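Local structure of Stk_08120 (Sulfolobus tokodaii str. 7, 2EJX) at residues K6-I17 with K90-E101; A57-R65 with I75-N83. The protein probably acts as a fatty acid carrier, as a member of a thermoacidophile-specific family with a Bet v 1-like fold. All coordinates share one frame; numbering follows the deposited sequence.

Overall arrangement
From the N terminus the chain enters edge strand 7-12, passes through two short helices and then builds the antiparallel sheet strand by strand. Contact 1 closes the large loop, pairing the first strand with strand 95-102, the last strand before the long helix 105-137. Contact 2, nested inside that loop, closes the short hairpin loop between strands 58-69 and 72-79, further across the same sheet. Strand 82-92 belongs in part to both: contact 2 takes its start, contact 1 its end. The contact centres lie about 23 Å apart, on opposite sides of the chain's centre, yet they touch where Leu100 CD1 packs 3.5 Å from Tyr77 OH.

Contact 1 (K6-I17 with K90-E101); sequences KVEKEIKTNQDI and KKDNNTLQIILE
The Glu10 carboxylate is met on one face by a methyl and at one edge by an ammonium group: Thr95 CG2 lies over the face, 3.7 Å from Glu10 CD, while Lys91 NZ comes in the carboxylate plane to the anti lone pair of OE2, in a short salt bridge (NZ to OE2 2.5 Å). The Glu10 and Lys91 side chains cross at about a right angle. Asp92 OD1 accepts twice, from Thr95 OG1 on the syn side (2.7 Å) and Asn94 N on the anti side, the latter bond forming an Asx turn. Lys12, bent at chi2 (-92°), brings NZ to within 2.8 Å of Thr95 OG1, which therefore accepts from the lysine and donates to the aspartate. Behind these groups strands 7-12 and 95-101 run antiparallel at 175°, the edge pair of a curved sheet that, as in Bet v 1-like folds, packs against a long helix. On the helix side Ile11 lies alongside Leu96 (CB to CD1 3.8 Å) and reaches Ile98 (CD1 to CD1 3.7 Å), under Ile126; Lys9 pairs there with Asp120. Past the end of strand 7-12, Ile17 CG2 rests 3.7 Å from Lys90 CE, and a water bridges Ile17 N and Asn93 O.

Contact 2 (A57-R65 with I75-N83); sequences AFSYKVKGR and IIYDSDRGN
Phe58 and Arg81 cross at about a right angle, the phenyl ring and the guanidinium plane turned 78° apart, at the open end of a beta hairpin made by strands 58-69 and 72-79. Phe58 CB sits over one face of the guanidinium, offset toward its rim, while Arg81 NH2 lies at the edge of the ring. Folded back at chi2 (-62°), Arg81 grips Ser59 O side-on, with NE at 3.0 Å and NH2 at 2.9 Å from that one oxygen, which stays within the guanidinium plane. Its CG packs on CB of Tyr60, whose ring leads away to the hydroxyl's partner, Pro36 O. Next along, Asp80 OD1 takes the backbone N of Lys61 at 3.0 Å, on the syn side but out of the carboxylate plane. Deeper in the hairpin, Lys63 and Asp78 lean across each other on the face they share, and Lys63 NZ reaches the syn lone pair of Asp78 OD2 at 2.9 Å. On the other face the Val62 methyl CG2 meets the Tyr77 ring obliquely, 3.7 Å from CD1; that ring also stacks edge-to-face with Phe35, and its hydroxyl bonds His102. Gly64, with no side chain, brings its CA to 4.0 Å from Tyr77 CA. At the type I turn into strand 82-92, Ser79 OG accepts from Arg81 N in an ST turn and donates to a lone pair of Gly82 O, 2.8 Å away.

Contact 1 (K6-I17 with K90-E101)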
loop_
_atom_site.group_PDB
_atom_site.type_symbol
_atom_site.label_atom_id
_atom_site.label_comp_id
_atom_site.label_asym_id
_atom_site.label_seq_id
_atom_site.Cartn_x
_atom_site.Cartn_y
_atom_site.Cartn_z
ATOM N N LYS A 6 3.255 -11.716 8.667
ATOM C CA LYS A 6 2.711 -10.921 7.526
ATOM C C LYS A 6 1.212 -10.718 7.681
ATOM O O LYS A 6 0.531 -11.569 8.282
ATOM C CB LYS A 6 3.030 -11.600 6.196
ATOM C CG LYS A 6 2.619 -13.072 6.056
ATOM C CD LYS A 6 3.215 -13.674 4.793
ATOM C CE LYS A 6 2.330 -14.771 4.204
ATOM N NZ LYS A 6 2.576 -16.137 4.781
ATOM N N VAL A 7 0.712 -9.593 7.157
ATOM C CA VAL A 7 -0.717 -9.246 7.162
ATOM C C VAL A 7 -1.082 -9.270 5.687
ATOM O O VAL A 7 -0.311 -8.771 4.868
ATOM C CB VAL A 7 -0.965 -7.811 7.724
ATOM C CG1 VAL A 7 -2.474 -7.469 7.743
ATOM C CG2 VAL A 7 -0.396 -7.685 9.130
ATOM N N GLU A 8 -2.212 -9.880 5.334
ATOM C CA GLU A 8 -2.605 -9.859 3.927
ATOM C C GLU A 8 -4.094 -9.746 3.696
ATOM O O GLU A 8 -4.883 -9.867 4.623
ATOM C CB GLU A 8 -2.060 -11.076 3.195
ATOM C CG GLU A 8 -2.480 -12.387 3.717
ATOM C CD GLU A 8 -1.610 -13.476 3.126
ATOM O OE1 GLU A 8 -1.537 -13.580 1.873
ATOM O OE2 GLU A 8 -0.978 -14.212 3.914
ATOM N N LYS A 9 -4.463 -9.555 2.435
ATOM C CA LYS A 9 -5.844 -9.304 2.075
ATOM C C LYS A 9 -5.991 -9.586 0.601
ATOM O O LYS A 9 -5.208 -9.099 -0.196
ATOM C CB LYS A 9 -6.205 -7.816 2.368
ATOM C CG LYS A 9 -7.715 -7.485 2.094
ATOM C CD LYS A 9 -8.553 -7.934 3.306
ATOM C CE LYS A 9 -10.052 -7.865 3.021
ATOM N NZ LYS A 9 -10.741 -8.435 4.231
ATOM N N GLU A 10 -7.035 -10.337 0.235
ATOM C CA GLU A 10 -7.395 -10.560 -1.137
ATOM C C GLU A 10 -8.367 -9.474 -1.486
ATOM O O GLU A 10 -9.213 -9.131 -0.652
ATOM C CB GLU A 10 -8.103 -11.920 -1.267
ATOM C CG GLU A 10 -8.605 -12.191 -2.651
ATOM C CD GLU A 10 -9.139 -13.593 -2.808
ATOM O OE1 GLU A 10 -10.346 -13.774 -2.622
ATOM O OE2 GLU A 10 -8.335 -14.507 -3.100
ATOM N N ILE A 11 -8.207 -8.901 -2.683
ATOM C CA ILE A 11 -9.134 -7.907 -3.195
ATOM C C ILE A 11 -9.659 -8.378 -4.528
ATOM O O ILE A 11 -8.878 -8.735 -5.431
ATOM C CB ILE A 11 -8.428 -6.548 -3.363
ATOM C CG1 ILE A 11 -7.924 -6.055 -1.994
ATOM C CG2 ILE A 11 -9.384 -5.476 -4.068
ATOM C CD1 ILE A 11 -7.462 -4.611 -1.957
ATOM N N LYS A 12 -10.986 -8.309 -4.669
ATOM C CA LYS A 12 -11.692 -8.609 -5.896
ATOM C C LYS A 12 -12.074 -7.302 -6.594
ATOM O O LYS A 12 -12.556 -6.367 -5.943
ATOM C CB LYS A 12 -12.952 -9.416 -5.567
ATOM C CG LYS A 12 -12.643 -10.797 -4.955
ATOM C CD LYS A 12 -12.583 -11.821 -6.119
ATOM C CE LYS A 12 -12.103 -13.191 -5.699
ATOM N NZ LYS A 12 -11.721 -13.999 -6.930
ATOM N N THR A 13 -11.873 -7.239 -7.905
ATOM C CA THR A 13 -12.163 -6.020 -8.659
ATOM C C THR A 13 -12.760 -6.312 -10.030
ATOM O O THR A 13 -12.405 -7.287 -10.683
ATOM C CB THR A 13 -10.881 -5.126 -8.825
ATOM O OG1 THR A 13 -11.164 -3.962 -9.617
ATOM C CG2 THR A 13 -9.767 -5.896 -9.525
ATOM N N ASN A 14 -13.722 -5.482 -10.427
ATOM C CA ASN A 14 -14.224 -5.437 -11.789
ATOM C C ASN A 14 -13.571 -4.354 -12.631
ATOM O O ASN A 14 -13.982 -4.113 -13.780
ATOM C CB ASN A 14 -15.723 -5.156 -11.751
ATOM C CG ASN A 14 -16.530 -6.352 -11.336
ATOM O OD1 ASN A 14 -16.088 -7.498 -11.464
ATOM N ND2 ASN A 14 -17.760 -6.098 -10.903
ATOM N N GLN A 15 -12.592 -3.644 -12.070
ATOM C CA GLN A 15 -11.891 -2.625 -12.836
ATOM C C GLN A 15 -10.812 -3.333 -13.652
ATOM O O GLN A 15 -10.483 -4.494 -13.351
ATOM C CB GLN A 15 -11.264 -1.565 -11.897
ATOM C CG GLN A 15 -12.191 -0.495 -11.373
ATOM C CD GLN A 15 -12.363 0.626 -12.369
ATOM O OE1 GLN A 15 -11.664 0.685 -13.368
ATOM N NE2 GLN A 15 -13.309 1.507 -12.110
ATOM N N ASP A 16 -10.274 -2.682 -14.677
ATOM C CA ASP A 16 -9.229 -3.301 -15.486
ATOM C C ASP A 16 -8.067 -3.587 -14.550
ATOM O O ASP A 16 -7.491 -2.666 -13.967
ATOM C CB ASP A 16 -8.774 -2.389 -16.631
ATOM C CG ASP A 16 -7.631 -2.984 -17.449
ATOM O OD1 ASP A 16 -6.522 -3.184 -16.921
ATOM O OD2 ASP A 16 -7.830 -3.251 -18.651
ATOM N N ILE A 17 -7.727 -4.856 -14.430
ATOM C CA ILE A 17 -6.746 -5.282 -13.434
ATOM C C ILE A 17 -5.372 -4.665 -13.634
ATOM O O ILE A 17 -4.647 -4.484 -12.683
ATOM C CB ILE A 17 -6.618 -6.844 -13.365
ATOM C CG1 ILE A 17 -5.782 -7.255 -12.139
ATOM C CG2 ILE A 17 -6.035 -7.432 -14.704
ATOM C CD1 ILE A 17 -6.514 -7.173 -10.787
ATOM N N LYS A 90 -0.947 -9.672 -8.697
ATOM C CA LYS A 90 -2.083 -10.054 -9.482
ATOM C C LYS A 90 -2.228 -11.579 -9.402
ATOM O O LYS A 90 -1.274 -12.306 -9.664
ATOM C CB LYS A 90 -1.918 -9.570 -10.938
ATOM C CG LYS A 90 -2.941 -10.186 -11.903
ATOM C CD LYS A 90 -2.927 -9.498 -13.217
ATOM C CE LYS A 90 -3.735 -10.264 -14.233
ATOM N NZ LYS A 90 -3.485 -9.772 -15.623
ATOM N N LYS A 91 -3.425 -12.056 -9.067
ATOM C CA LYS A 91 -3.698 -13.491 -8.988
ATOM C C LYS A 91 -4.444 -13.989 -10.214
ATOM O O LYS A 91 -4.189 -15.113 -10.675
ATOM C CB LYS A 91 -4.436 -13.830 -7.696
ATOM C CG LYS A 91 -3.708 -13.408 -6.455
ATOM C CD LYS A 91 -4.095 -14.238 -5.229
ATOM C CE LYS A 91 -5.557 -14.121 -4.909
ATOM N NZ LYS A 91 -5.854 -14.581 -3.530
ATOM N N ASP A 92 -5.393 -13.192 -10.725
ATOM C CA ASP A 92 -6.054 -13.477 -12.010
ATOM C C ASP A 92 -6.636 -12.177 -12.486
ATOM O O ASP A 92 -6.273 -11.125 -11.931
ATOM C CB ASP A 92 -7.157 -14.554 -11.897
ATOM C CG ASP A 92 -8.178 -14.255 -10.791
ATOM O OD1 ASP A 92 -8.654 -13.089 -10.631
ATOM O OD2 ASP A 92 -8.492 -15.212 -10.066
ATOM N N ASN A 93 -7.552 -12.248 -13.463
ATOM C CA ASN A 93 -8.097 -11.037 -14.103
ATOM C C ASN A 93 -8.980 -10.173 -13.190
ATOM O O ASN A 93 -9.288 -9.013 -13.520
ATOM C CB ASN A 93 -8.901 -11.402 -15.380
ATOM C CG ASN A 93 -9.572 -10.164 -16.022
ATOM O OD1 ASN A 93 -10.803 -9.980 -15.940
ATOM N ND2 ASN A 93 -8.760 -9.294 -16.619
ATOM N N ASN A 94 -9.406 -10.726 -12.056
ATOM C CA ASN A 94 -10.322 -9.983 -11.178
ATOM C C ASN A 94 -9.905 -9.975 -9.724
ATOM O O ASN A 94 -10.718 -9.672 -8.884
ATOM C CB ASN A 94 -11.765 -10.546 -11.240
ATOM C CG ASN A 94 -12.404 -10.382 -12.604
ATOM O OD1 ASN A 94 -12.890 -9.294 -12.959
ATOM N ND2 ASN A 94 -12.459 -11.480 -13.364
ATOM N N THR A 95 -8.658 -10.367 -9.427
ATOM C CA THR A 95 -8.260 -10.621 -8.051
ATOM C C THR A 95 -6.790 -10.273 -7.881
ATOM O O THR A 95 -5.963 -10.620 -8.732
ATOM C CB THR A 95 -8.438 -12.116 -7.652
ATOM O OG1 THR A 95 -9.656 -12.597 -8.215
ATOM C CG2 THR A 95 -8.497 -12.280 -6.153
ATOM N N LEU A 96 -6.483 -9.613 -6.772
ATOM C CA LEU A 96 -5.128 -9.410 -6.374
ATOM C C LEU A 96 -4.934 -9.756 -4.907
ATOM O O LEU A 96 -5.905 -9.968 -4.162
ATOM C CB LEU A 96 -4.648 -7.989 -6.706
ATOM C CG LEU A 96 -5.321 -6.749 -6.128
ATOM C CD1 LEU A 96 -4.853 -6.366 -4.708
ATOM C CD2 LEU A 96 -5.093 -5.578 -7.063
ATOM N N GLN A 97 -3.665 -9.836 -4.510
ATOM C CA GLN A 97 -3.311 -10.056 -3.104
ATOM C C GLN A 97 -2.362 -8.976 -2.656
ATOM O O GLN A 97 -1.425 -8.650 -3.381
ATOM C CB GLN A 97 -2.637 -11.459 -2.948
ATOM C CG GLN A 97 -2.551 -11.998 -1.489
ATOM C CD GLN A 97 -3.871 -12.460 -0.843
ATOM O OE1 GLN A 97 -3.968 -12.573 0.386
ATOM N NE2 GLN A 97 -4.859 -12.741 -1.649
ATOM N N ILE A 98 -2.572 -8.476 -1.441
ATOM C CA ILE A 98 -1.668 -7.524 -0.785
ATOM C C ILE A 98 -1.099 -8.234 0.432
ATOM O O ILE A 98 -1.866 -8.814 1.224
ATOM C CB ILE A 98 -2.414 -6.238 -0.338
ATOM C CG1 ILE A 98 -3.120 -5.610 -1.563
ATOM C CG2 ILE A 98 -1.467 -5.277 0.397
ATOM C CD1 ILE A 98 -3.837 -4.279 -1.270
ATOM N N ILE A 99 0.232 -8.230 0.528
ATOM C CA ILE A 99 0.907 -8.862 1.648
ATOM C C ILE A 99 1.898 -7.836 2.195
ATOM O O ILE A 99 2.774 -7.391 1.461
ATOM C CB ILE A 99 1.740 -10.106 1.220
ATOM C CG1 ILE A 99 0.879 -11.115 0.453
ATOM C CG2 ILE A 99 2.363 -10.776 2.436
ATOM C CD1 ILE A 99 1.127 -11.064 -1.072
ATOM N N LEU A 100 1.777 -7.501 3.475
ATOM C CA LEU A 100 2.740 -6.654 4.168
ATOM C C LEU A 100 3.582 -7.474 5.148
ATOM O O LEU A 100 3.031 -8.094 6.087
ATOM C CB LEU A 100 2.040 -5.542 4.951
ATOM C CG LEU A 100 2.974 -4.532 5.644
ATOM C CD1 LEU A 100 3.879 -3.760 4.670
ATOM C CD2 LEU A 100 2.148 -3.542 6.519
ATOM N N GLU A 101 4.897 -7.480 4.935
ATOM C CA GLU A 101 5.796 -8.207 5.832
ATOM C C GLU A 101 6.763 -7.218 6.491
ATOM O O GLU A 101 7.577 -6.593 5.818
ATOM C CB GLU A 101 6.548 -9.307 5.077
ATOM C CG GLU A 101 5.682 -10.401 4.482
ATOM C CD GLU A 101 6.469 -11.422 3.655
ATOM O OE1 GLU A 101 7.705 -11.262 3.533
ATOM O OE2 GLU A 101 5.829 -12.353 3.077
HETATM O O HOH W 1 -9.198 -6.983 -15.819
#

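Contact 2 (A57-R65 with I75-N83)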
loop_
_atom_site.group_PDB
_atom_site.type_symbol
_atom_site.label_atom_id
_atom_site.label_comp_id
_atom_site.label_asym_id
_atom_site.label_seq_id
_atom_site.Cartn_x
_atom_site.Cartn_y
_atom_site.Cartn_z
ATOM N N ALA A 57 0.632 6.388 20.393
ATOM C CA ALA A 57 1.592 7.451 20.717
ATOM C C ALA A 57 2.816 7.510 19.801
ATOM O O ALA A 57 3.712 8.336 20.014
ATOM C CB ALA A 57 2.029 7.367 22.190
ATOM N N PHE A 58 2.831 6.690 18.751
ATOM C CA PHE A 58 4.036 6.481 17.983
ATOM C C PHE A 58 4.064 7.110 16.601
ATOM O O PHE A 58 3.490 6.565 15.685
ATOM C CB PHE A 58 4.277 4.986 17.864
ATOM C CG PHE A 58 4.174 4.294 19.188
ATOM C CD1 PHE A 58 5.123 4.546 20.166
ATOM C CD2 PHE A 58 3.117 3.445 19.465
ATOM C CE1 PHE A 58 5.017 3.933 21.428
ATOM C CE2 PHE A 58 2.997 2.824 20.730
ATOM C CZ PHE A 58 3.950 3.080 21.690
ATOM N N SER A 59 4.776 8.221 16.471
ATOM C CA SER A 59 5.101 8.785 15.162
ATOM C C SER A 59 6.190 7.980 14.490
ATOM O O SER A 59 7.116 7.455 15.141
ATOM C CB SER A 59 5.581 10.219 15.312
ATOM O OG SER A 59 4.514 10.985 15.844
ATOM N N TYR A 60 6.123 7.900 13.161
ATOM C CA TYR A 60 7.159 7.208 12.438
ATOM C C TYR A 60 7.400 7.900 11.108
ATOM O O TYR A 60 6.524 8.621 10.596
ATOM C CB TYR A 60 6.830 5.723 12.224
ATOM C CG TYR A 60 5.614 5.496 11.370
ATOM C CD1 TYR A 60 5.739 5.303 9.989
ATOM C CD2 TYR A 60 4.330 5.542 11.924
ATOM C CE1 TYR A 60 4.625 5.117 9.185
ATOM C CE2 TYR A 60 3.200 5.339 11.134
ATOM C CZ TYR A 60 3.358 5.146 9.757
ATOM O OH TYR A 60 2.258 4.946 8.947
ATOM N N LYS A 61 8.613 7.712 10.614
ATOM C CA LYS A 61 9.046 8.205 9.300
ATOM C C LYS A 61 9.398 7.007 8.465
ATOM O O LYS A 61 10.273 6.213 8.853
ATOM C CB LYS A 61 10.294 9.070 9.433
ATOM C CG LYS A 61 10.024 10.475 9.796
ATOM C CD LYS A 61 11.328 11.211 10.142
ATOM C CE LYS A 61 11.860 12.036 8.981
ATOM N NZ LYS A 61 12.698 11.232 8.056
ATOM N N VAL A 62 8.744 6.851 7.323
ATOM C CA VAL A 62 9.033 5.733 6.453
ATOM C C VAL A 62 9.454 6.289 5.067
ATOM O O VAL A 62 8.981 7.360 4.637
ATOM C CB VAL A 62 7.855 4.693 6.407
ATOM C CG1 VAL A 62 6.581 5.343 5.946
ATOM C CG2 VAL A 62 8.170 3.486 5.551
ATOM N N LYS A 63 10.398 5.606 4.436
ATOM C CA LYS A 63 10.761 5.918 3.041
ATOM C C LYS A 63 11.102 4.610 2.336
ATOM O O LYS A 63 11.304 3.573 2.959
ATOM C CB LYS A 63 11.940 6.917 2.976
ATOM C CG LYS A 63 13.260 6.286 3.368
ATOM C CD LYS A 63 14.290 7.380 3.579
ATOM C CE LYS A 63 15.720 6.804 3.644
ATOM N NZ LYS A 63 16.019 6.439 5.022
ATOM N N GLY A 64 11.116 4.607 1.018
ATOM C CA GLY A 64 11.313 3.360 0.327
ATOM C C GLY A 64 11.245 3.499 -1.200
ATOM O O GLY A 64 11.201 4.608 -1.713
ATOM N N ARG A 65 11.216 2.358 -1.870
ATOM C CA ARG A 65 11.334 2.262 -3.338
ATOM C C ARG A 65 10.407 1.192 -3.870
ATOM O O ARG A 65 10.230 0.161 -3.258
ATOM C CB ARG A 65 12.789 1.931 -3.743
ATOM C CG ARG A 65 13.056 1.866 -5.282
ATOM C CD ARG A 65 14.440 2.432 -5.658
ATOM N NE ARG A 65 14.336 3.079 -6.971
ATOM C CZ ARG A 65 15.052 4.126 -7.372
ATOM N NH1 ARG A 65 15.958 4.677 -6.573
ATOM N NH2 ARG A 65 14.854 4.627 -8.590
ATOM N N ILE A 75 7.236 -3.088 -2.824
ATOM C CA ILE A 75 7.657 -1.805 -2.232
ATOM C C ILE A 75 8.546 -2.134 -1.036
ATOM O O ILE A 75 8.091 -2.707 -0.038
ATOM C CB ILE A 75 6.462 -0.927 -1.815
ATOM C CG1 ILE A 75 5.541 -0.696 -3.028
ATOM C CG2 ILE A 75 6.935 0.422 -1.248
ATOM C CD1 ILE A 75 4.372 0.276 -2.823
ATOM N N ILE A 76 9.823 -1.806 -1.164
ATOM C CA ILE A 76 10.792 -2.066 -0.087
ATOM C C ILE A 76 10.950 -0.803 0.735
ATOM O O ILE A 76 11.173 0.276 0.193
ATOM C CB ILE A 76 12.115 -2.537 -0.699
ATOM C CG1 ILE A 76 11.823 -3.807 -1.510
ATOM C CG2 ILE A 76 13.146 -2.793 0.383
ATOM C CD1 ILE A 76 13.038 -4.446 -2.182
ATOM N N TYR A 77 10.784 -0.900 2.058
ATOM C CA TYR A 77 10.805 0.318 2.854
ATOM C C TYR A 77 11.632 0.156 4.140
ATOM O O TYR A 77 11.856 -0.978 4.576
ATOM C CB TYR A 77 9.387 0.755 3.212
ATOM C CG TYR A 77 8.666 -0.232 4.108
ATOM C CD1 TYR A 77 8.802 -0.167 5.506
ATOM C CD2 TYR A 77 7.847 -1.258 3.560
ATOM C CE1 TYR A 77 8.139 -1.073 6.342
ATOM C CE2 TYR A 77 7.191 -2.159 4.401
ATOM C CZ TYR A 77 7.361 -2.050 5.775
ATOM O OH TYR A 77 6.713 -2.932 6.568
ATOM N N ASP A 78 12.068 1.291 4.697
ATOM C CA ASP A 78 12.712 1.371 6.028
ATOM C C ASP A 78 12.111 2.462 6.845
ATOM O O ASP A 78 11.762 3.494 6.335
ATOM C CB ASP A 78 14.246 1.601 5.917
ATOM C CG ASP A 78 14.623 2.906 5.189
ATOM O OD1 ASP A 78 14.859 2.835 3.952
ATOM O OD2 ASP A 78 14.699 3.993 5.831
ATOM N N SER A 79 12.019 2.279 8.159
ATOM C CA SER A 79 11.508 3.352 8.997
ATOM C C SER A 79 12.176 3.249 10.344
ATOM O O SER A 79 12.890 2.271 10.595
ATOM C CB SER A 79 10.002 3.237 9.209
ATOM O OG SER A 79 9.718 2.227 10.157
ATOM N N ASP A 80 11.912 4.243 11.195
ATOM C CA ASP A 80 12.439 4.265 12.570
ATOM C C ASP A 80 11.750 3.222 13.463
ATOM O O ASP A 80 12.120 3.057 14.635
ATOM C CB ASP A 80 12.398 5.673 13.198
ATOM C CG ASP A 80 11.057 6.403 13.008
ATOM O OD1 ASP A 80 10.160 5.859 12.348
ATOM O OD2 ASP A 80 10.927 7.551 13.519
ATOM N N ARG A 81 10.752 2.527 12.914
ATOM C CA ARG A 81 9.986 1.540 13.693
ATOM C C ARG A 81 10.087 0.153 13.059
ATOM O O ARG A 81 9.318 -0.734 13.392
ATOM C CB ARG A 81 8.508 1.944 13.803
ATOM C CG ARG A 81 8.219 3.353 14.290
ATOM C CD ARG A 81 8.711 3.627 15.677
ATOM N NE ARG A 81 8.169 4.890 16.192
ATOM C CZ ARG A 81 8.179 5.249 17.477
ATOM N NH1 ARG A 81 8.693 4.432 18.393
ATOM N NH2 ARG A 81 7.688 6.425 17.839
ATOM N N GLY A 82 10.994 -0.025 12.105
ATOM C CA GLY A 82 11.181 -1.341 11.494
ATOM C C GLY A 82 11.180 -1.233 9.975
ATOM O O GLY A 82 10.748 -0.223 9.434
ATOM N N ASN A 83 11.667 -2.270 9.304
ATOM C CA ASN A 83 11.805 -2.274 7.828
ATOM C C ASN A 83 10.948 -3.410 7.289
ATOM O O ASN A 83 10.502 -4.288 8.040
ATOM C CB ASN A 83 13.267 -2.434 7.381
ATOM C CG ASN A 83 14.205 -1.303 7.877
ATOM O OD1 ASN A 83 13.789 -0.287 8.453
ATOM N ND2 ASN A 83 15.504 -1.473 7.601
HETATM O O HOH W 2 9.375 9.628 14.216
HETATM O O HOH W 3 13.064 6.289 7.268
#